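Local structure of putative molybdenum cofactor biosynthesis protein (Corynebacterium diphtheriae, 2G2C) at residues Asp56-Val59 / Glu60-Thr64; Leu27-Leu30 / Gln31-Ser35; Pro158-Phe161 / Glu162-Ala166; Ala63-Lys67 / Gln68-Phe72. The protein probably binds molybdopterin and takes part in the biosynthesis of the molybdenum cofactor. All coordinates share one frame; numbering follows the deposited sequence.

Interaction 1. Residues Asp56-Val59 / Glu60-Thr64; sequences DTVV and EAIAT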
loop_
_atom_site.group_PDB
_atom_site.type_symbol
_atom_site.label_atom_id
_atom_site.label_comp_id
_atom_site.label_asym_id
_atom_site.label_seq_id
_atom_site.Cartn_x
_atom_site.Cartn_y
_atom_site.Cartn_z
ATOM N N ASP A 56 -1.208 -11.875 10.459
ATOM C CA ASP A 56 -1.144 -11.109 11.695
ATOM C C ASP A 56 -0.147 -9.950 11.635
ATOM O O ASP A 56 -0.414 -8.864 12.149
ATOM C CB ASP A 56 -0.824 -12.041 12.851
ATOM C CG ASP A 56 -1.756 -13.256 12.892
ATOM O OD1 ASP A 56 -2.771 -13.189 13.627
ATOM O OD2 ASP A 56 -1.480 -14.249 12.181
ATOM N N THR A 57 1.000 -10.197 11.020
ATOM C CA THR A 57 2.029 -9.155 10.923
ATOM C C THR A 57 1.553 -7.971 10.073
ATOM O O THR A 57 1.767 -6.793 10.416
ATOM C CB THR A 57 3.311 -9.704 10.337
ATOM O OG1 THR A 57 3.003 -10.469 9.166
ATOM C CG2 THR A 57 3.972 -10.578 11.417
ATOM N N VAL A 58 0.904 -8.273 8.945
ATOM C CA VAL A 58 0.412 -7.175 8.086
ATOM C C VAL A 58 -0.759 -6.421 8.748
ATOM O O VAL A 58 -0.794 -5.186 8.784
ATOM C CB VAL A 58 0.084 -7.696 6.688
ATOM C CG1 VAL A 58 -0.549 -6.615 5.815
ATOM C CG2 VAL A 58 1.355 -8.249 6.045
ATOM N N VAL A 59 -1.703 -7.174 9.331
ATOM C CA VAL A 59 -2.775 -6.523 10.097
ATOM C C VAL A 59 -2.239 -5.579 11.161
ATOM O O VAL A 59 -2.728 -4.454 11.288
ATOM C CB VAL A 59 -3.754 -7.548 10.773
ATOM C CG1 VAL A 59 -4.691 -6.822 11.797
ATOM C CG2 VAL A 59 -4.549 -8.263 9.714
ATOM N N GLU A 60 -1.248 -6.040 11.932
ATOM C CA GLU A 60 -0.709 -5.191 13.007
ATOM C C GLU A 60 -0.087 -3.931 12.417
ATOM O O GLU A 60 -0.281 -2.838 12.927
ATOM C CB GLU A 60 0.327 -5.956 13.808
ATOM C CG GLU A 60 0.964 -5.160 14.883
ATOM C CD GLU A 60 2.004 -5.961 15.640
ATOM O OE1 GLU A 60 2.818 -6.716 15.005
ATOM O OE2 GLU A 60 2.003 -5.841 16.884
ATOM N N ALA A 61 0.687 -4.092 11.340
ATOM C CA ALA A 61 1.314 -2.929 10.700
ATOM C C ALA A 61 0.303 -1.913 10.134
ATOM O O ALA A 61 0.496 -0.691 10.251
ATOM C CB ALA A 61 2.293 -3.389 9.629
ATOM N N ILE A 62 -0.771 -2.417 9.492
ATOM C CA ILE A 62 -1.767 -1.503 8.965
ATOM C C ILE A 62 -2.532 -0.783 10.082
ATOM O O ILE A 62 -2.744 0.438 10.008
ATOM C CB ILE A 62 -2.756 -2.241 8.034
ATOM C CG1 ILE A 62 -2.016 -2.738 6.768
ATOM C CG2 ILE A 62 -3.878 -1.327 7.644
ATOM C CD1 ILE A 62 -2.889 -3.618 5.812
ATOM N N ALA A 63 -2.983 -1.546 11.086
ATOM C CA ALA A 63 -3.759 -0.971 12.180
ATOM C C ALA A 63 -2.893 0.095 12.897
ATOM O O ALA A 63 -3.381 1.173 13.266
ATOM C CB ALA A 63 -4.161 -2.045 13.164
ATOM N N THR A 64 -1.610 -0.204 13.099
ATOM C CA THR A 64 -0.709 0.768 13.718
ATOM C C THR A 64 -0.593 2.055 12.884
ATOM O O THR A 64 -0.677 3.182 13.404
ATOM C CB THR A 64 0.671 0.142 13.966
ATOM O OG1 THR A 64 0.545 -0.889 14.961
ATOM C CG2 THR A 64 1.636 1.199 14.430
HETATM O O HOH W 1 3.674 -6.252 12.385
#
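The side chain of V58 overlaps that of I62 one turn further on, with V58 CG1 3.8 Å from I62 CD1. The two lie on helix 55-67. This helix links strand 42-51 to strand 72-76, two strands of the parallel part of the sheet in this alpha/beta fold. The connection is a beta-alpha-beta crossover that passes over strand 5-13. V58 CG1 stands anti to the backbone N (chi1 175°). That sets it beside its own carbonyl carbon, on the I62 side. The pair is buried. V58 meets V13 and I62 meets I11 on strand 5-13, while A90 and T91 of helix 87-92 cover them from another direction. V59 also reaches A90.

The backbone keeps the usual i to i+4 bonds. I62 N gives to V58 O at 2.9 Å, nearly in line with the carbonyl. I62 CG1 rests against the same oxygen, 3.4 Å away. A63 N gives to V59 O at 2.9 Å. T57 OG1 bonds back to P52 O, just ahead of the helix.

The outer side is polar. E60 runs out extended into solvent. T57 O takes two donors: A61 N at 3.1 Å and a water at 2.8 Å. The same water also donates to E60 OE1 at 2.8 Å and so ties the carboxylate to the helix backbone.

Interaction 2. Residues Leu27-Leu30 / Gln31-Ser35; sequences LPLL and QRLMS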
loop_
_atom_site.group_PDB
_atom_site.type_symbol
_atom_site.label_atom_id
_atom_site.label_comp_id
_atom_site.label_asym_id
_atom_site.label_seq_id
_atom_site.Cartn_x
_atom_site.Cartn_y
_atom_site.Cartn_z
ATOM N N LEU A 27 11.415 0.645 -0.225
ATOM C CA LEU A 27 11.322 1.893 0.536
ATOM C C LEU A 27 11.931 3.098 -0.228
ATOM O O LEU A 27 11.251 4.111 -0.451
ATOM C CB LEU A 27 11.976 1.709 1.930
ATOM C CG LEU A 27 12.189 2.968 2.738
ATOM C CD1 LEU A 27 10.871 3.725 3.019
ATOM C CD2 LEU A 27 12.925 2.591 3.992
ATOM N N PRO A 28 13.227 3.024 -0.594
ATOM C CA PRO A 28 13.815 4.180 -1.306
ATOM C C PRO A 28 13.176 4.452 -2.658
ATOM O O PRO A 28 13.072 5.620 -3.062
ATOM C CB PRO A 28 15.300 3.812 -1.468
ATOM C CG PRO A 28 15.351 2.330 -1.330
ATOM C CD PRO A 28 14.221 1.967 -0.346
ATOM N N LEU A 29 12.745 3.389 -3.327
ATOM C CA LEU A 29 12.011 3.568 -4.578
ATOM C C LEU A 29 10.694 4.341 -4.332
ATOM O O LEU A 29 10.417 5.365 -4.982
ATOM C CB LEU A 29 11.774 2.248 -5.327
ATOM C CG LEU A 29 10.813 2.318 -6.519
ATOM C CD1 LEU A 29 11.285 3.315 -7.583
ATOM C CD2 LEU A 29 10.661 0.945 -7.084
ATOM N N LEU A 30 9.894 3.845 -3.387
ATOM C CA LEU A 30 8.634 4.577 -3.030
ATOM C C LEU A 30 8.873 6.030 -2.616
ATOM O O LEU A 30 8.091 6.917 -2.997
ATOM C CB LEU A 30 7.849 3.840 -1.940
ATOM C CG LEU A 30 7.197 2.557 -2.488
ATOM C CD1 LEU A 30 6.902 1.563 -1.362
ATOM C CD2 LEU A 30 5.920 2.878 -3.333
ATOM N N GLN A 31 9.939 6.277 -1.837
ATOM C CA GLN A 31 10.276 7.654 -1.468
ATOM C C GLN A 31 10.561 8.514 -2.708
ATOM O O GLN A 31 10.141 9.666 -2.752
ATOM C CB GLN A 31 11.457 7.682 -0.509
ATOM C CG GLN A 31 11.090 7.145 0.873
ATOM C CD GLN A 31 12.259 6.999 1.821
ATOM O OE1 GLN A 31 12.227 7.536 2.932
ATOM N NE2 GLN A 31 13.306 6.284 1.390
ATOM N N ARG A 32 11.252 7.951 -3.717
ATOM C CA ARG A 32 11.486 8.697 -4.961
ATOM C C ARG A 32 10.185 8.977 -5.735
ATOM O O ARG A 32 9.975 10.082 -6.283
ATOM C CB ARG A 32 12.499 7.943 -5.865
ATOM C CG ARG A 32 13.899 7.885 -5.290
ATOM C CD ARG A 32 14.865 7.049 -6.104
ATOM N NE ARG A 32 16.209 7.350 -5.606
ATOM C CZ ARG A 32 17.034 6.503 -5.005
ATOM N NH1 ARG A 32 16.741 5.204 -4.913
ATOM N NH2 ARG A 32 18.213 6.955 -4.550
ATOM N N LEU A 33 9.319 7.969 -5.779
ATOM C CA LEU A 33 8.050 8.116 -6.491
ATOM C C LEU A 33 7.155 9.145 -5.806
ATOM O O LEU A 33 6.402 9.875 -6.483
ATOM C CB LEU A 33 7.332 6.761 -6.652
ATOM C CG LEU A 33 8.171 5.729 -7.412
ATOM C CD1 LEU A 33 7.588 4.347 -7.275
ATOM C CD2 LEU A 33 8.310 6.104 -8.908
HETATM N N MSE A 34 7.259 9.210 -4.477
HETATM C CA MSE A 34 6.461 10.176 -3.701
HETATM C C MSE A 34 6.951 11.602 -3.801
HETATM O O MSE A 34 6.161 12.541 -3.670
HETATM C CB MSE A 34 6.409 9.780 -2.225
HETATM C CG MSE A 34 5.630 8.545 -1.964
HETATM SE SE MSE A 34 5.891 7.995 -0.104
HETATM C CE MSE A 34 4.384 6.764 -0.024
ATOM N N SER A 35 8.250 11.787 -4.040
ATOM C CA SER A 35 8.850 13.125 -4.012
ATOM C C SER A 35 8.598 13.853 -5.333
ATOM O O SER A 35 8.861 13.302 -6.391
ATOM C CB SER A 35 10.343 13.040 -3.684
ATOM O OG SER A 35 11.047 12.317 -4.685
#
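Q31 lays its side-chain amide against L27, with NE2 3.7 Å from L27 CG. The two side chains sit at a slant to each other. The backbone of the pair is bonded too. Q31 N gives to L27 O at 2.9 Å, and Q31 CG lies 3.3 Å from that same oxygen. L27 N is satisfied by N24 OD1, ahead of this turn.

The next three carbonyls accept the amides four residues on. P28 O takes R32 N, L29 O takes L33 N, and L30 O takes M34 N at 2.9 Å. M34 is a selenomethionine. Its chain starts beside its own backbone N (chi1 -69°), which brings CG to 3.1 Å from L30 O.

Helix 26-34 packs on one face of the alpha/beta sheet. L30 and M34 press on I10 and I74 of two parallel strands, and L33 and M34 meet W150 of the neighbouring helix 143-153. Further round the helix, L29 CD1 meets L33 CD1 at 3.9 Å. R32 is exposed, and its NH1 passes 4.0 Å from P28 CB.

At S35 the chain leaves helical geometry. S35 N makes weak bonds to Q31 O and R32 O.

Interaction 3. Residues Pro158-Phe161 / Glu162-Ala166; sequences PNIF and EGLDA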
loop_
_atom_site.group_PDB
_atom_site.type_symbol
_atom_site.label_atom_id
_atom_site.label_comp_id
_atom_site.label_asym_id
_atom_site.label_seq_id
_atom_site.Cartn_x
_atom_site.Cartn_y
_atom_site.Cartn_z
ATOM N N PRO A 158 -5.075 12.841 -5.994
ATOM C CA PRO A 158 -5.840 14.076 -5.745
ATOM C C PRO A 158 -7.358 13.864 -5.813
ATOM O O PRO A 158 -8.091 14.398 -4.983
ATOM C CB PRO A 158 -5.393 15.014 -6.871
ATOM C CG PRO A 158 -4.238 14.377 -7.498
ATOM C CD PRO A 158 -4.032 13.023 -7.035
ATOM N N ASN A 159 -7.821 13.095 -6.795
ATOM C CA ASN A 159 -9.249 12.864 -6.975
ATOM C C ASN A 159 -9.863 12.045 -5.843
ATOM O O ASN A 159 -10.967 12.329 -5.377
ATOM C CB ASN A 159 -9.473 12.208 -8.326
ATOM C CG ASN A 159 -8.858 13.023 -9.449
ATOM O OD1 ASN A 159 -9.516 13.907 -9.980
ATOM N ND2 ASN A 159 -7.574 12.803 -9.740
ATOM N N ILE A 160 -9.131 11.026 -5.402
ATOM C CA ILE A 160 -9.564 10.226 -4.245
ATOM C C ILE A 160 -9.712 11.110 -2.996
ATOM O O ILE A 160 -10.772 11.074 -2.334
ATOM C CB ILE A 160 -8.649 9.041 -4.006
ATOM C CG1 ILE A 160 -8.755 8.099 -5.225
ATOM C CG2 ILE A 160 -9.034 8.321 -2.700
ATOM C CD1 ILE A 160 -7.783 6.904 -5.237
ATOM N N PHE A 161 -8.680 11.894 -2.661
ATOM C CA PHE A 161 -8.754 12.667 -1.432
ATOM C C PHE A 161 -9.722 13.833 -1.558
ATOM O O PHE A 161 -10.387 14.189 -0.583
ATOM C CB PHE A 161 -7.359 13.079 -0.963
ATOM C CG PHE A 161 -6.607 11.923 -0.357
ATOM C CD1 PHE A 161 -6.950 11.433 0.887
ATOM C CD2 PHE A 161 -5.630 11.253 -1.075
ATOM C CE1 PHE A 161 -6.296 10.324 1.422
ATOM C CE2 PHE A 161 -4.973 10.137 -0.530
ATOM C CZ PHE A 161 -5.306 9.692 0.729
ATOM N N GLU A 162 -9.840 14.396 -2.751
ATOM C CA GLU A 162 -10.866 15.413 -2.932
ATOM C C GLU A 162 -12.260 14.814 -2.671
ATOM O O GLU A 162 -13.100 15.463 -2.024
ATOM C CB GLU A 162 -10.823 16.034 -4.329
ATOM C CG GLU A 162 -11.843 17.149 -4.551
ATOM C CD GLU A 162 -11.548 17.939 -5.812
ATOM O OE1 GLU A 162 -12.301 18.905 -6.103
ATOM O OE2 GLU A 162 -10.555 17.593 -6.507
ATOM N N GLY A 163 -12.514 13.600 -3.185
ATOM C CA GLY A 163 -13.783 12.895 -2.937
ATOM C C GLY A 163 -13.994 12.580 -1.459
ATOM O O GLY A 163 -15.082 12.845 -0.896
ATOM N N LEU A 164 -12.976 12.030 -0.808
ATOM C CA LEU A 164 -13.148 11.652 0.598
ATOM C C LEU A 164 -13.361 12.878 1.456
ATOM O O LEU A 164 -14.092 12.827 2.460
ATOM C CB LEU A 164 -11.938 10.877 1.130
ATOM C CG LEU A 164 -11.672 9.505 0.496
ATOM C CD1 LEU A 164 -10.339 8.902 0.958
ATOM C CD2 LEU A 164 -12.825 8.565 0.866
ATOM N N ASP A 165 -12.707 13.972 1.079
ATOM C CA ASP A 165 -12.702 15.178 1.935
ATOM C C ASP A 165 -13.848 16.154 1.683
ATOM O O ASP A 165 -13.947 17.182 2.384
ATOM C CB ASP A 165 -11.339 15.892 1.835
ATOM C CG ASP A 165 -10.191 15.076 2.453
ATOM O OD1 ASP A 165 -10.417 13.920 2.878
ATOM O OD2 ASP A 165 -9.064 15.604 2.470
ATOM N N ALA A 166 -14.713 15.848 0.716
ATOM C CA ALA A 166 -15.773 16.768 0.282
ATOM C C ALA A 166 -16.655 17.216 1.451
ATOM O O ALA A 166 -17.036 16.397 2.298
ATOM C CB ALA A 166 -16.613 16.110 -0.803
#
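I160 and L164 lie side by side one turn apart and point the same way. I160 CG2 meets L164 CD1 at 3.9 Å. I160 CG2 is anti to its backbone N and L164 CG is beside its own (chi1 -65°), and these torsions turn the two methyls toward each other. The backbone runs in step below them: L164 N gives to I160 O at 2.8 Å, in the carbonyl plane. L164 CG also touches that oxygen, at 3.4 Å.

Seen from L164 CD1, the F161 ring lies roughly at right angles to the direction of I160 CG2. L164 CD1 approaches the ring obliquely and reaches F161 CD1 at 4.2 Å. One methyl of L164 therefore serves both neighbours. F161 and L164 are buried.

These residues belong to helix 157-165, the C-terminal helix of the alpha/beta fold. It follows helix 143-153 and packs against loops at one end of the sheet. R71, on the loop before strand 72-76, touches both F161 and L164, and P158 rests on Y41.

D165 lies close to the carbonyl one turn back. D165 N gives to F161 O at 2.9 Å, although the bond is bent (142° at the hydrogen). D165 CB is 3.1 Å from the same F161 O. The carboxylate is held from outside the helix, where OD1 makes a salt bridge to R71 NH2.

E162 stretches out on the exposed face. Its CB packs 3.3 Å from P158 O, the oxygen that accepts E162 N at 2.8 Å. Beside it, G163 N gives to N159 O.

Interaction 4. Residues Ala63-Lys67 / Gln68-Phe72; sequences ATALK and QGARF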
loop_
_atom_site.group_PDB
_atom_site.type_symbol
_atom_site.label_atom_id
_atom_site.label_comp_id
_atom_site.label_asym_id
_atom_site.label_seq_id
_atom_site.Cartn_x
_atom_site.Cartn_y
_atom_site.Cartn_z
ATOM N N ALA A 63 -2.983 -1.546 11.086
ATOM C CA ALA A 63 -3.759 -0.971 12.180
ATOM C C ALA A 63 -2.893 0.095 12.897
ATOM O O ALA A 63 -3.381 1.173 13.266
ATOM C CB ALA A 63 -4.161 -2.045 13.164
ATOM N N THR A 64 -1.610 -0.204 13.099
ATOM C CA THR A 64 -0.709 0.768 13.718
ATOM C C THR A 64 -0.593 2.055 12.884
ATOM O O THR A 64 -0.677 3.182 13.404
ATOM C CB THR A 64 0.671 0.142 13.966
ATOM O OG1 THR A 64 0.545 -0.889 14.961
ATOM C CG2 THR A 64 1.636 1.199 14.430
ATOM N N ALA A 65 -0.376 1.897 11.577
ATOM C CA ALA A 65 -0.277 3.096 10.750
ATOM C C ALA A 65 -1.569 3.926 10.772
ATOM O O ALA A 65 -1.526 5.163 10.840
ATOM C CB ALA A 65 0.086 2.730 9.334
ATOM N N LEU A 66 -2.726 3.259 10.706
ATOM C CA LEU A 66 -4.007 3.975 10.768
ATOM C C LEU A 66 -4.138 4.737 12.103
ATOM O O LEU A 66 -4.609 5.850 12.112
ATOM C CB LEU A 66 -5.177 3.013 10.599
ATOM C CG LEU A 66 -5.283 2.399 9.191
ATOM C CD1 LEU A 66 -6.258 1.215 9.267
ATOM C CD2 LEU A 66 -5.778 3.396 8.142
ATOM N N LYS A 67 -3.774 4.097 13.205
ATOM C CA LYS A 67 -3.846 4.730 14.541
ATOM C C LYS A 67 -2.974 5.976 14.597
ATOM O O LYS A 67 -3.303 6.983 15.267
ATOM C CB LYS A 67 -3.402 3.733 15.601
ATOM C CG LYS A 67 -4.499 2.749 16.005
ATOM C CD LYS A 67 -4.042 1.743 17.073
ATOM C CE LYS A 67 -3.333 2.385 18.231
ATOM N NZ LYS A 67 -3.001 1.320 19.240
ATOM N N GLN A 68 -1.834 5.906 13.898
ATOM C CA GLN A 68 -0.887 7.034 13.902
ATOM C C GLN A 68 -1.348 8.165 12.983
ATOM O O GLN A 68 -0.727 9.245 12.945
ATOM C CB GLN A 68 0.508 6.542 13.551
ATOM C CG GLN A 68 1.009 5.572 14.643
ATOM C CD GLN A 68 2.469 5.179 14.562
ATOM O OE1 GLN A 68 3.204 5.575 13.645
ATOM N NE2 GLN A 68 2.905 4.376 15.545
ATOM N N GLY A 69 -2.456 7.943 12.280
ATOM C CA GLY A 69 -3.044 8.984 11.454
ATOM C C GLY A 69 -2.723 8.875 9.967
ATOM O O GLY A 69 -3.020 9.808 9.202
ATOM N N ALA A 70 -2.080 7.779 9.535
ATOM C CA ALA A 70 -1.821 7.671 8.083
ATOM C C ALA A 70 -3.122 7.600 7.285
ATOM O O ALA A 70 -4.063 6.868 7.642
ATOM C CB ALA A 70 -0.983 6.451 7.800
ATOM N N ARG A 71 -3.156 8.409 6.231
ATOM C CA ARG A 71 -4.295 8.370 5.306
ATOM C C ARG A 71 -3.956 7.718 3.956
ATOM O O ARG A 71 -4.826 7.511 3.140
ATOM C CB ARG A 71 -4.948 9.743 5.131
ATOM C CG ARG A 71 -5.575 10.232 6.453
ATOM C CD ARG A 71 -6.468 11.417 6.183
ATOM N NE ARG A 71 -7.603 11.090 5.317
ATOM C CZ ARG A 71 -8.221 11.956 4.512
ATOM N NH1 ARG A 71 -7.850 13.259 4.485
ATOM N NH2 ARG A 71 -9.221 11.514 3.733
ATOM N N PHE A 72 -2.671 7.395 3.757
ATOM C CA PHE A 72 -2.250 6.673 2.561
ATOM C C PHE A 72 -1.276 5.633 3.052
ATOM O O PHE A 72 -0.281 5.980 3.693
ATOM C CB PHE A 72 -1.583 7.608 1.541
ATOM C CG PHE A 72 -1.025 6.878 0.356
ATOM C CD1 PHE A 72 -1.838 6.069 -0.419
ATOM C CD2 PHE A 72 0.325 6.952 0.021
ATOM C CE1 PHE A 72 -1.328 5.358 -1.523
ATOM C CE2 PHE A 72 0.833 6.225 -1.086
ATOM C CZ PHE A 72 0.011 5.458 -1.851
HETATM O O HOH W 2 -5.695 7.042 9.875
#
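This is a helix C-terminal cap, a Schellman motif, where helix 55-67 ends and the chain turns toward strand 72-76 of the alpha/beta sheet. Two bonds define it. A70 N gives to A65 O at 3.0 Å, and G69 N gives to L66 O at 3.0 Å. The second reaches its oxygen from well above the carbonyl plane. G69 makes the turn with a positive phi of 100°.

A65 O also takes a weak bond from Q68 N, whose main acceptor is T64 O at 3.0 Å. The turn brings A70 back over the helix, so that its CB meets A65 CB at 4.2 Å, the apolar contact expected of this motif. A9 on strand 5-13 touches both alanines, which are buried.

Q68 lies alongside T64 on the outer side, pointing the same way. Its CG starts beside the backbone N (chi1 -64°), and the extended chain carries NE2 to 3.6 Å from T64 CG2. Past the cap, R71 and F72 form backbone bonds with strand 5-13, and R71 NE bonds to A133 O.

L66 CD2 lies 3.9 Å from A70 O. A water joins the two ends of the turn by donating to L66 O and to A70 O, each at 2.8 Å.

How the interactions relate
Interactions 1 and 4 lie on the same helix, 55-67, and share A63 and T64. The first is regular helix with a buried apolar side. The second is its end, where the backbone bonds change pattern and side chains do less. Interaction 2, a surface contact, belongs to helix 26-34. It packs on the opposite face of the sheet, against I10, where interaction 1 meets I11. It touches interaction 4 through M34 CE and F72 CE2, 3.7 Å apart. Interaction 3 lies farthest from the centre of the chain. A charge pair joins it to interaction 4: D165 OD1 bridges to R71 NH2 at 2.8 Å.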